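Local atomic coordinates of SmhA (Serratia marcescens, PDB entry 7A27), a protein that is the A component of Smh, a tripartite alpha-pore-forming toxin, and probably takes part in assembling its membrane pore. Residues A170-A175 / K254-K259. Sequence-based numbering, arbitrary orientation.
Sequences AELNEA and KANYAK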
loop_
_atom_site.group_PDB
_atom_site.type_symbol
_atom_site.label_atom_id
_atom_site.label_comp_id
_atom_site.label_asym_id
_atom_site.label_seq_id
_atom_site.Cartn_x
_atom_site.Cartn_y
_atom_site.Cartn_z
ATOM N N ALA A 170 -15.618 -5.162 18.718
ATOM C CA ALA A 170 -14.148 -4.991 18.611
ATOM C C ALA A 170 -13.548 -6.271 18.038
ATOM O O ALA A 170 -12.730 -6.159 17.135
ATOM C CB ALA A 170 -13.547 -4.639 19.953
ATOM N N GLU A 171 -13.984 -7.436 18.531
ATOM C CA GLU A 171 -13.480 -8.775 18.128
ATOM C C GLU A 171 -13.841 -9.038 16.669
ATOM O O GLU A 171 -12.976 -9.534 15.950
ATOM C CB GLU A 171 -13.981 -9.870 19.077
ATOM C CG GLU A 171 -13.162 -9.925 20.361
ATOM C CD GLU A 171 -13.550 -10.955 21.410
ATOM O OE1 GLU A 171 -14.789 -11.282 21.512
ATOM O OE2 GLU A 171 -12.600 -11.439 22.124
ATOM N N LEU A 172 -15.059 -8.712 16.242
ATOM C CA LEU A 172 -15.517 -8.921 14.843
ATOM C C LEU A 172 -14.732 -8.028 13.873
ATOM O O LEU A 172 -14.325 -8.548 12.829
ATOM C CB LEU A 172 -17.027 -8.679 14.764
ATOM C CG LEU A 172 -17.866 -9.813 15.348
ATOM C CD1 LEU A 172 -19.315 -9.394 15.585
ATOM C CD2 LEU A 172 -17.800 -11.034 14.428
ATOM N N ASN A 173 -14.529 -6.742 14.180
ATOM C CA ASN A 173 -13.737 -5.817 13.325
ATOM C C ASN A 173 -12.322 -6.396 13.147
ATOM O O ASN A 173 -11.794 -6.320 12.032
ATOM C CB ASN A 173 -13.698 -4.393 13.881
ATOM C CG ASN A 173 -15.010 -3.638 13.793
ATOM O OD1 ASN A 173 -15.717 -3.677 12.785
ATOM N ND2 ASN A 173 -15.314 -2.895 14.841
ATOM N N GLU A 174 -11.738 -6.961 14.207
ATOM C CA GLU A 174 -10.384 -7.567 14.177
ATOM C C GLU A 174 -10.393 -8.788 13.243
ATOM O O GLU A 174 -9.408 -8.952 12.510
ATOM C CB GLU A 174 -9.894 -7.904 15.587
ATOM C CG GLU A 174 -8.762 -7.009 16.078
ATOM C CD GLU A 174 -8.017 -7.491 17.330
ATOM O OE1 GLU A 174 -8.683 -8.079 18.256
ATOM O OE2 GLU A 174 -6.754 -7.286 17.398
ATOM N N ALA A 175 -11.469 -9.588 13.241
ATOM C CA ALA A 175 -11.612 -10.806 12.411
ATOM C C ALA A 175 -11.764 -10.420 10.939
ATOM O O ALA A 175 -11.129 -11.058 10.083
ATOM C CB ALA A 175 -12.810 -11.598 12.851
ATOM N N LYS A 254 -18.439 -12.926 4.756
ATOM C CA LYS A 254 -19.921 -12.865 4.641
ATOM C C LYS A 254 -20.532 -13.110 6.030
ATOM O O LYS A 254 -21.336 -12.266 6.494
ATOM C CB LYS A 254 -20.436 -13.870 3.603
ATOM C CG LYS A 254 -21.928 -13.779 3.313
ATOM C CD LYS A 254 -22.467 -14.900 2.440
ATOM C CE LYS A 254 -23.975 -14.835 2.284
ATOM N NZ LYS A 254 -24.541 -16.127 1.840
ATOM N N ALA A 255 -20.132 -14.217 6.663
ATOM C CA ALA A 255 -20.570 -14.663 8.004
ATOM C C ALA A 255 -20.283 -13.572 9.051
ATOM O O ALA A 255 -21.196 -13.249 9.841
ATOM C CB ALA A 255 -19.883 -15.956 8.347
ATOM N N ASN A 256 -19.071 -13.018 9.062
ATOM C CA ASN A 256 -18.662 -11.971 10.035
ATOM C C ASN A 256 -19.489 -10.695 9.833
ATOM O O ASN A 256 -19.900 -10.111 10.841
ATOM C CB ASN A 256 -17.147 -11.741 9.998
ATOM C CG ASN A 256 -16.387 -12.851 10.697
ATOM O OD1 ASN A 256 -16.930 -13.528 11.576
ATOM N ND2 ASN A 256 -15.130 -13.033 10.324
ATOM N N TYR A 257 -19.737 -10.253 8.595
ATOM C CA TYR A 257 -20.558 -9.036 8.343
ATOM C C TYR A 257 -21.966 -9.289 8.907
ATOM O O TYR A 257 -22.510 -8.390 9.577
ATOM C CB TYR A 257 -20.536 -8.587 6.877
ATOM C CG TYR A 257 -19.320 -7.798 6.451
ATOM C CD1 TYR A 257 -18.848 -6.733 7.199
ATOM C CD2 TYR A 257 -18.677 -8.053 5.251
ATOM C CE1 TYR A 257 -17.750 -5.986 6.797
ATOM C CE2 TYR A 257 -17.580 -7.312 4.826
ATOM C CZ TYR A 257 -17.105 -6.270 5.601
ATOM O OH TYR A 257 -16.027 -5.526 5.187
ATOM N N ALA A 258 -22.525 -10.481 8.706
ATOM C CA ALA A 258 -23.858 -10.837 9.237
ATOM C C ALA A 258 -23.880 -10.589 10.753
ATOM O O ALA A 258 -24.814 -9.901 11.229
ATOM C CB ALA A 258 -24.213 -12.267 8.903
ATOM N N LYS A 259 -22.880 -11.113 11.474
ATOM C CA LYS A 259 -22.757 -10.997 12.951
ATOM C C LYS A 259 -22.499 -9.541 13.353
ATOM O O LYS A 259 -23.019 -9.121 14.411
ATOM C CB LYS A 259 -21.642 -11.900 13.501
ATOM C CG LYS A 259 -21.901 -13.396 13.345
ATOM C CD LYS A 259 -21.394 -14.279 14.496
ATOM C CE LYS A 259 -19.980 -14.786 14.326
ATOM N NZ LYS A 259 -19.914 -15.839 13.292
#
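Leu172 of helix 160-188 packs against helix 247-268, its two methyl groups sharing Lys259 CB but otherwise parting ways. CD1 lies over the backbone of Lys259, 3.9 Å from that residue's C, and CD2 comes within 3.9 Å of Asn256 OD1. Leu172 CD1 and CD2 each lie 4.0 Å from Lys259 CB, the base of the lysine chain. Beyond CB its chain bends at three successive torsions, and the charged end leads away from Leu172. One turn further along helix 160-188, the methyl of Ala175 packs against the amide nitrogen of Asn256, with CB 3.7 Å from ND2. The Asn256 amide thus touches Leu172 through its oxygen and Ala175 through its nitrogen. With CG anti to the carbonyl carbon (chi1 -76°), this side chain reaches toward the facing helix, where ND2 hydrogen-bonds Asn179 OD1 and Asn256 also touches Ile176.

The local axes run nearly antiparallel, at 158°, and approach to 9.9 Å. Asn173 extends the joint by touching Leu260 and Tyr264, while Tyr257 packs on Ile176 and Ile180 and hydrogen-bonds Ile236 O of strand 230-237 through its hydroxyl. The helices flank the two-stranded antiparallel sheet in sequence, in keeping with a beta-tongue head of the ClyA type. Between the two segments the contact is purely van der Waals, with little directional specificity; orientation probably comes largely from the Asn179 bond, which also satisfies the amide nitrogen.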